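Local coordinates for protein putative glycosidase ph117-related (Bacteroides thetaiotaomicron, PDB 5A7V) that probably breaks beta-mannosidic linkages as a member of glycoside hydrolase family GH130, and holds mannose sugars in its binding pocket, at residues P328-P332 with G345-I349; D36-G40 with G309-F313; N49-P54 with S368-M372. All coordinates share one frame; numbering follows the deposited sequence. Where two conformers were deposited one is given.

Contact 1: residues P328-P332 with G345-I349; sequences PFFRP and GTVFI. With MAN (alpha-D-mannopyranose), chain E.
The branches of Val-347 press against the extended main chain from Phe-330 to Pro-332, where a loop packs on the start of strand 347-355 in what, from its GH130 family, is a five-bladed beta-propeller. Val-347 CG2 does most of the touching: it lies 3.5 Å from Arg-331 CA and 3.6 Å from Phe-330 CD2, the ring side chain crossing the valine at about a right angle. CG2 sits between the backbone N and carbonyl carbon of its own residue (chi1 -72° for CG1), which turns it to the loop main chain, while CG1 rests near the Arg-331 carbonyl carbon. Pro-332 CG packs 3.7 Å from Thr-346 C. At the other end, Ile-349 CD1 approaches the edge of the Phe-329 ring, near its plane, 4.1 Å from CZ. No hydrogen bond joins the segments; the side chains meet through apolar atoms, with Val-347 CG2 also against Phe-330 O. Farther out, Tyr-363 meets the Phe-330 ring edge-to-face, and Asn-289 OD1 accepts a bond from Ile-349 N. Between Val-347 and Ile-349, Phe-348 turns its side chain away from the loop and lays one ring face against the bound mannose, with CZ 3.7 Å from sugar C2.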
loop_
_atom_site.group_PDB
_atom_site.type_symbol
_atom_site.label_atom_id
_atom_site.label_comp_id
_atom_site.label_asym_id
_atom_site.label_seq_id
_atom_site.Cartn_x
_atom_site.Cartn_y
_atom_site.Cartn_z
ATOM N N PRO A 328 -6.096 -15.856 -1.154
ATOM C CA PRO A 328 -5.958 -14.466 -1.608
ATOM C C PRO A 328 -7.000 -14.151 -2.645
ATOM O O PRO A 328 -7.351 -14.989 -3.458
ATOM C CB PRO A 328 -4.545 -14.414 -2.178
ATOM C CG PRO A 328 -4.257 -15.837 -2.655
ATOM C CD PRO A 328 -5.008 -16.721 -1.674
ATOM N N PHE A 329 -7.473 -12.897 -2.658
ATOM C CA PHE A 329 -8.470 -12.462 -3.670
ATOM C C PHE A 329 -7.800 -11.975 -4.974
ATOM O O PHE A 329 -8.459 -11.877 -6.018
ATOM C CB PHE A 329 -9.440 -11.367 -3.149
ATOM C CG PHE A 329 -8.817 -9.988 -2.952
ATOM C CD1 PHE A 329 -8.058 -9.688 -1.854
ATOM C CD2 PHE A 329 -8.965 -9.030 -3.936
ATOM C CE1 PHE A 329 -7.466 -8.435 -1.696
ATOM C CE2 PHE A 329 -8.395 -7.779 -3.788
ATOM C CZ PHE A 329 -7.667 -7.466 -2.676
ATOM N N PHE A 330 -6.503 -11.690 -4.890
ATOM C CA PHE A 330 -5.738 -11.083 -6.002
ATOM C C PHE A 330 -4.323 -11.589 -5.801
ATOM O O PHE A 330 -3.755 -11.509 -4.707
ATOM C CB PHE A 330 -5.844 -9.552 -5.909
ATOM C CG PHE A 330 -5.487 -8.803 -7.178
ATOM C CD1 PHE A 330 -6.349 -8.795 -8.246
ATOM C CD2 PHE A 330 -4.297 -8.110 -7.294
ATOM C CE1 PHE A 330 -6.031 -8.115 -9.417
ATOM C CE2 PHE A 330 -3.979 -7.435 -8.455
ATOM C CZ PHE A 330 -4.863 -7.439 -9.508
ATOM N N ARG A 331 -3.741 -12.128 -6.878
ATOM C CA ARG A 331 -2.411 -12.748 -6.782
ATOM C C ARG A 331 -1.698 -12.572 -8.108
ATOM O O ARG A 331 -2.337 -12.238 -9.111
ATOM C CB ARG A 331 -2.497 -14.228 -6.380
ATOM C CG ARG A 331 -3.130 -15.128 -7.419
ATOM C CD ARG A 331 -3.261 -16.537 -6.886
ATOM N NE ARG A 331 -3.953 -17.443 -7.790
ATOM C CZ ARG A 331 -3.349 -18.145 -8.757
ATOM N NH1 ARG A 331 -2.046 -18.073 -8.946
ATOM N NH2 ARG A 331 -4.096 -18.920 -9.516
ATOM N N PRO A 332 -0.378 -12.834 -8.129
ATOM C CA PRO A 332 0.278 -12.676 -9.434
ATOM C C PRO A 332 -0.256 -13.643 -10.506
ATOM O O PRO A 332 -0.301 -14.872 -10.287
ATOM C CB PRO A 332 1.758 -12.959 -9.131
ATOM C CG PRO A 332 1.912 -12.468 -7.701
ATOM C CD PRO A 332 0.614 -12.965 -7.056
ATOM N N GLY A 345 7.738 -12.670 -7.068
ATOM C CA GLY A 345 6.479 -12.121 -7.482
ATOM C C GLY A 345 5.707 -11.357 -6.420
ATOM O O GLY A 345 5.706 -11.745 -5.270
ATOM N N THR A 346 5.038 -10.272 -6.836
ATOM C CA THR A 346 4.080 -9.564 -5.950
ATOM C C THR A 346 2.940 -9.035 -6.769
ATOM O O THR A 346 3.149 -8.619 -7.933
ATOM C CB THR A 346 4.686 -8.342 -5.188
ATOM O OG1 THR A 346 4.786 -7.253 -6.116
ATOM C CG2 THR A 346 6.009 -8.606 -4.520
ATOM N N VAL A 347 1.776 -8.907 -6.112
ATOM C CA VAL A 347 0.780 -7.881 -6.439
ATOM C C VAL A 347 0.600 -7.085 -5.147
ATOM O O VAL A 347 -0.222 -7.430 -4.283
ATOM C CB VAL A 347 -0.537 -8.433 -7.016
ATOM C CG1 VAL A 347 -0.307 -8.929 -8.437
ATOM C CG2 VAL A 347 -1.150 -9.547 -6.166
ATOM N N PHE A 348 1.432 -6.060 -4.967
ATOM C CA PHE A 348 1.535 -5.373 -3.672
ATOM C C PHE A 348 0.519 -4.219 -3.643
ATOM O O PHE A 348 0.749 -3.165 -4.228
ATOM C CB PHE A 348 2.954 -4.873 -3.441
ATOM C CG PHE A 348 3.223 -4.465 -2.030
ATOM C CD1 PHE A 348 3.508 -5.411 -1.038
ATOM C CD2 PHE A 348 3.108 -3.107 -1.652
ATOM C CE1 PHE A 348 3.695 -5.041 0.269
ATOM C CE2 PHE A 348 3.321 -2.751 -0.347
ATOM C CZ PHE A 348 3.613 -3.678 0.616
ATOM N N ILE A 349 -0.639 -4.487 -3.037
ATOM C CA ILE A 349 -1.750 -3.564 -3.099
ATOM C C ILE A 349 -1.555 -2.402 -2.153
ATOM O O ILE A 349 -1.156 -2.574 -1.007
ATOM C CB ILE A 349 -3.086 -4.297 -2.913
ATOM C CG1 ILE A 349 -3.226 -4.973 -1.547
ATOM C CG2 ILE A 349 -3.345 -5.272 -4.056
ATOM C CD1 ILE A 349 -4.659 -5.237 -1.126
HETATM C C1 MAN E . 8.231 -5.324 1.807
HETATM C C2 MAN E . 7.213 -4.284 1.289
HETATM C C3 MAN E . 7.552 -3.601 -0.050
HETATM C C4 MAN E . 8.090 -4.615 -1.075
HETATM C C5 MAN E . 8.184 -6.045 -0.511
HETATM C C6 MAN E . 8.878 -7.022 -1.486
HETATM O O1 MAN E . 7.594 -6.345 2.751
HETATM O O2 MAN E . 7.122 -3.293 2.322
HETATM O O3 MAN E . 8.534 -2.591 0.085
HETATM O O4 MAN E . 7.239 -4.525 -2.200
HETATM O O5 MAN E . 8.954 -5.958 0.729
HETATM O O6 MAN E . 10.232 -6.602 -1.699
#

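Contact 2: residues D36-G40 with G309-F313; sequences DWAFG and GQALF
With chi1 at 58°, Trp-37 CG stands between the backbone N and carbonyl carbon, which sends the indole across to segment 309-313 of strand 306-314, while Gln-310 runs out fully extended (chi2 180°) to meet the main chain of Phe-39. The two side chains slide past each other in opposite directions, their indole and amide planes nearly perpendicular at 89°. Leu-312 covers one indole face: its CB stands 3.9 Å from the centroid of the six-membered ring of Trp-37, almost on the normal, in a CH-pi contact, and its CD2 lies 3.9 Å from Trp-37 CG. Ala-38 CB is over the opposite face, and the rim atom Trp-37 CH2 comes edge-on to within 3.5 Å of Gln-310 O. The loop thus lies over the side chains of Gln-310 and Leu-312 on strand 306-314, which runs antiparallel to its neighbours 283-291 and 320-324; Val-285 of the former also packs on Phe-39, Gln-310 and Leu-312. The amide of Gln-310 is held at both ends by one residue: Phe-39 N donates to OE1 at 2.9 Å, and NE2 donates to Phe-39 O at 2.8 Å. Both bonds use in-plane lone pairs, which fixes the orientation of the buried amide and gives partners to the N-H and C=O of Phe-39.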
loop_
_atom_site.group_PDB
_atom_site.type_symbol
_atom_site.label_atom_id
_atom_site.label_comp_id
_atom_site.label_asym_id
_atom_site.label_seq_id
_atom_site.Cartn_x
_atom_site.Cartn_y
_atom_site.Cartn_z
ATOM N N ASP A 36 -19.649 -12.038 1.548
ATOM C CA ASP A 36 -20.454 -10.868 1.163
ATOM C C ASP A 36 -19.793 -9.519 1.509
ATOM O O ASP A 36 -20.101 -8.496 0.885
ATOM C CB ASP A 36 -21.825 -11.001 1.827
ATOM C CG ASP A 36 -22.833 -9.959 1.367
ATOM O OD1 ASP A 36 -23.004 -9.739 0.154
ATOM O OD2 ASP A 36 -23.489 -9.372 2.258
ATOM N N TRP A 37 -18.935 -9.512 2.525
ATOM C CA TRP A 37 -18.316 -8.260 3.042
ATOM C C TRP A 37 -17.087 -7.799 2.277
ATOM O O TRP A 37 -16.614 -6.690 2.444
ATOM C CB TRP A 37 -17.987 -8.401 4.534
ATOM C CG TRP A 37 -17.071 -9.533 4.874
ATOM C CD1 TRP A 37 -17.443 -10.762 5.332
ATOM C CD2 TRP A 37 -15.632 -9.556 4.771
ATOM N NE1 TRP A 37 -16.330 -11.549 5.540
ATOM C CE2 TRP A 37 -15.203 -10.848 5.185
ATOM C CE3 TRP A 37 -14.675 -8.617 4.413
ATOM C CZ2 TRP A 37 -13.856 -11.197 5.218
ATOM C CZ3 TRP A 37 -13.343 -8.957 4.477
ATOM C CH2 TRP A 37 -12.936 -10.267 4.844
ATOM N N ALA A 38 -16.525 -8.712 1.454
ATOM C CA ALA A 38 -15.244 -8.461 0.808
ATOM C C ALA A 38 -15.365 -7.729 -0.530
ATOM O O ALA A 38 -16.298 -7.928 -1.297
ATOM C CB ALA A 38 -14.515 -9.786 0.578
ATOM N N PHE A 39 -14.400 -6.872 -0.784
ATOM C CA PHE A 39 -14.318 -6.181 -2.087
ATOM C C PHE A 39 -13.829 -7.124 -3.184
ATOM O O PHE A 39 -12.901 -7.888 -2.984
ATOM C CB PHE A 39 -13.341 -4.968 -2.016
ATOM C CG PHE A 39 -13.811 -3.864 -1.118
ATOM C CD1 PHE A 39 -13.633 -3.946 0.244
ATOM C CD2 PHE A 39 -14.430 -2.731 -1.628
ATOM C CE1 PHE A 39 -14.098 -2.919 1.085
ATOM C CE2 PHE A 39 -14.903 -1.725 -0.786
ATOM C CZ PHE A 39 -14.739 -1.840 0.567
ATOM N N GLY A 40 -14.420 -6.983 -4.379
ATOM C CA GLY A 40 -13.931 -7.725 -5.534
ATOM C C GLY A 40 -14.996 -8.491 -6.261
ATOM O O GLY A 40 -16.157 -8.515 -5.850
ATOM N N GLY A 309 -4.878 -10.234 0.617
ATOM C CA GLY A 309 -5.989 -10.676 1.453
ATOM C C GLY A 309 -6.892 -9.546 1.940
ATOM O O GLY A 309 -6.633 -8.361 1.632
ATOM N N GLN A 310 -7.926 -9.932 2.686
ATOM C CA GLN A 310 -8.785 -8.921 3.343
ATOM C C GLN A 310 -9.142 -9.443 4.713
ATOM O O GLN A 310 -9.425 -10.636 4.890
ATOM C CB GLN A 310 -10.057 -8.619 2.553
ATOM C CG GLN A 310 -9.778 -8.145 1.142
ATOM C CD GLN A 310 -11.036 -7.833 0.339
ATOM O OE1 GLN A 310 -11.992 -7.207 0.831
ATOM N NE2 GLN A 310 -11.059 -8.236 -0.921
ATOM N N ALA A 311 -9.168 -8.528 5.672
ATOM C CA ALA A 311 -9.585 -8.804 7.048
ATOM C C ALA A 311 -10.730 -7.864 7.426
ATOM O O ALA A 311 -10.773 -6.709 6.993
ATOM C CB ALA A 311 -8.433 -8.626 8.026
ATOM N N LEU A 312 -11.640 -8.389 8.226
ATOM C CA LEU A 312 -12.818 -7.639 8.726
ATOM C C LEU A 312 -12.657 -7.438 10.229
ATOM O O LEU A 312 -12.395 -8.390 10.983
ATOM C CB LEU A 312 -14.094 -8.446 8.473
ATOM C CG LEU A 312 -15.417 -7.747 8.738
ATOM C CD1 LEU A 312 -15.666 -6.591 7.744
ATOM C CD2 LEU A 312 -16.566 -8.740 8.689
ATOM N N PHE A 313 -12.829 -6.174 10.670
ATOM C CA PHE A 313 -12.815 -5.750 12.063
ATOM C C PHE A 313 -14.183 -5.164 12.437
ATOM O O PHE A 313 -14.953 -4.692 11.596
ATOM C CB PHE A 313 -11.728 -4.666 12.253
ATOM C CG PHE A 313 -10.319 -5.204 12.136
ATOM C CD1 PHE A 313 -9.664 -5.229 10.897
ATOM C CD2 PHE A 313 -9.653 -5.640 13.252
ATOM C CE1 PHE A 313 -8.364 -5.718 10.802
ATOM C CE2 PHE A 313 -8.358 -6.138 13.169
ATOM C CZ PHE A 313 -7.702 -6.167 11.932
#

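Contact 3: residues N49-P54 with S368-M372; sequences NPVISP and SKVGM. With SO4 (sulfate ion), chain F.
Ile-52 and Val-370 form a single antiparallel hydrogen-bonded bridge, distorted by a classic beta bulge in which Val-51 and Ile-52 both face Val-370. Val-370 N donates to Ile-52 O at 3.0 Å, and Val-370 O accepts from Val-51 N at 2.8 Å and, weakly, from Ile-52 N. Beyond the cis peptide before Pro-50, the Asn-49 carboxamide takes over the pairing by gripping both polar main-chain atoms of Met-372. Its OD1 receives Met-372 N at 2.9 Å, the donor tilted 31° from the carbonyl plane; its ND2 gives a bond to an in-plane lone pair of Met-372 O, also at 2.9 Å. The loop thereby lies along strand 369-375, an outermost strand of the three-stranded antiparallel sheet that fits a blade of the GH130 propeller. Val-51 CG1 meets Met-372 CG at 3.6 Å, and Ile-52 CB lies 3.8 Å from Val-370 CB, with Tyr-92 packing on both Ile-52 and Val-370. Pro-50 and Lys-369 run side by side, pointing the same way; the lysine chain, bent at chi2 (-72°), then passes CD 3.4 Å from Ser-53 OG. Ser-53 N donates to an oxygen of a sulfate, probably from the crystallisation liquor, which Arg-122 also binds.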
loop_
_atom_site.group_PDB
_atom_site.type_symbol
_atom_site.label_atom_id
_atom_site.label_comp_id
_atom_site.label_asym_id
_atom_site.label_seq_id
_atom_site.Cartn_x
_atom_site.Cartn_y
_atom_site.Cartn_z
ATOM N N ASN A 49 -2.214 -3.263 -18.519
ATOM C CA ASN A 49 -1.094 -3.331 -17.608
ATOM C C ASN A 49 0.193 -3.747 -18.284
ATOM O O ASN A 49 0.136 -4.556 -19.237
ATOM C CB ASN A 49 -1.372 -4.317 -16.471
ATOM C CG ASN A 49 -2.349 -3.760 -15.411
ATOM O OD1 ASN A 49 -2.399 -2.564 -15.143
ATOM N ND2 ASN A 49 -3.056 -4.629 -14.777
ATOM N N PRO A 50 1.337 -3.302 -17.765
ATOM C CA PRO A 50 1.469 -2.338 -16.666
ATOM C C PRO A 50 1.132 -0.903 -17.083
ATOM O O PRO A 50 1.406 -0.500 -18.220
ATOM C CB PRO A 50 2.945 -2.423 -16.305
ATOM C CG PRO A 50 3.621 -2.843 -17.547
ATOM C CD PRO A 50 2.652 -3.754 -18.257
ATOM N N VAL A 51 0.540 -0.145 -16.167
ATOM C CA VAL A 51 0.133 1.212 -16.496
ATOM C C VAL A 51 1.254 2.204 -16.311
ATOM O O VAL A 51 1.182 3.259 -16.937
ATOM C CB VAL A 51 -1.157 1.644 -15.779
ATOM C CG1 VAL A 51 -2.347 0.825 -16.250
ATOM C CG2 VAL A 51 -1.007 1.603 -14.273
ATOM N N ILE A 52 2.233 1.939 -15.440
ATOM C CA ILE A 52 3.409 2.790 -15.253
ATOM C C ILE A 52 4.656 1.894 -15.251
ATOM O O ILE A 52 4.734 0.968 -14.451
ATOM C CB ILE A 52 3.337 3.692 -13.990
ATOM C CG1 ILE A 52 2.075 4.606 -14.036
ATOM C CG2 ILE A 52 4.630 4.486 -13.834
ATOM C CD1 ILE A 52 1.714 5.341 -12.779
ATOM N N SER A 53 5.597 2.201 -16.152
ATOM C CA SER A 53 6.853 1.501 -16.287
ATOM C C SER A 53 8.018 2.506 -16.209
ATOM O O SER A 53 7.813 3.713 -16.467
ATOM C CB SER A 53 6.938 0.778 -17.642
ATOM O OG SER A 53 5.927 -0.214 -17.772
ATOM N N PRO A 54 9.231 2.029 -15.932
ATOM C CA PRO A 54 10.387 2.909 -15.918
ATOM C C PRO A 54 10.616 3.670 -17.218
ATOM O O PRO A 54 10.234 3.201 -18.315
ATOM C CB PRO A 54 11.560 1.973 -15.641
ATOM C CG PRO A 54 10.966 0.850 -14.922
ATOM C CD PRO A 54 9.570 0.682 -15.445
ATOM N N SER A 368 8.654 -3.881 -9.691
ATOM C CA SER A 368 9.150 -3.392 -10.977
ATOM C C SER A 368 8.227 -2.455 -11.758
ATOM O O SER A 368 8.731 -1.548 -12.436
ATOM C CB SER A 368 9.577 -4.561 -11.867
ATOM O OG SER A 368 10.826 -5.112 -11.378
ATOM N N LYS A 369 6.927 -2.734 -11.739
ATOM C CA LYS A 369 5.920 -2.003 -12.514
ATOM C C LYS A 369 4.768 -1.579 -11.608
ATOM O O LYS A 369 4.594 -2.143 -10.504
ATOM C CB LYS A 369 5.393 -2.826 -13.724
ATOM C CG LYS A 369 6.490 -3.459 -14.619
ATOM C CD LYS A 369 7.185 -2.396 -15.423
ATOM C CE LYS A 369 7.998 -2.816 -16.656
ATOM N NZ LYS A 369 9.188 -3.587 -16.330
ATOM N N VAL A 370 3.902 -0.718 -12.135
ATOM C CA VAL A 370 2.603 -0.430 -11.502
ATOM C C VAL A 370 1.485 -1.045 -12.333
ATOM O O VAL A 370 1.425 -0.826 -13.566
ATOM C CB VAL A 370 2.331 1.095 -11.372
ATOM C CG1 VAL A 370 0.934 1.365 -10.782
ATOM C CG2 VAL A 370 3.408 1.748 -10.505
ATOM N N GLY A 371 0.583 -1.762 -11.665
ATOM C CA GLY A 371 -0.596 -2.317 -12.297
ATOM C C GLY A 371 -1.852 -1.735 -11.682
ATOM O O GLY A 371 -1.831 -1.172 -10.566
ATOM N N MET A 372 -2.961 -1.930 -12.394
ATOM C CA MET A 372 -4.266 -1.556 -11.888
ATOM C C MET A 372 -5.312 -2.625 -12.185
ATOM O O MET A 372 -5.145 -3.453 -13.120
ATOM C CB MET A 372 -4.637 -0.160 -12.363
ATOM C CG MET A 372 -4.877 -0.010 -13.798
ATOM S SD MET A 372 -6.487 -0.549 -14.387
ATOM C CE MET A 372 -7.605 0.231 -13.328
HETATM S S SO4 F . 4.512 4.424 -19.784
HETATM O O1 SO4 F . 4.054 5.745 -19.232
HETATM O O2 SO4 F . 4.761 3.490 -18.660
HETATM O O3 SO4 F . 5.747 4.641 -20.581
HETATM O O4 SO4 F . 3.450 3.845 -20.660
#

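How the contacts relate
Contacts 1 and 2 are buried and touch each other: the Phe-329 ring packs against Gly-309 O and Gln-310 NE2, so loop 328-332 bridges strand 306-314 and strand 347-355. Contacts 1 and 3 do not touch, yet they lie on the two outermost strands of one three-stranded sheet, whose middle strand supplies Tyr-363 to both Phe-330 and Asn-49. Contact 2 stands apart from contact 3, with nearest atoms about 12 Å away. Contact 1, beside the mannose pocket, has no hydrogen bond between its segments and rests on apolar packing; contact 2 combines aromatic packing with side-chain amide bonds to backbone; contact 3, only partly buried, adds a short main-chain pairing, a single bulged antiparallel bridge extended by the Asn-49 amide.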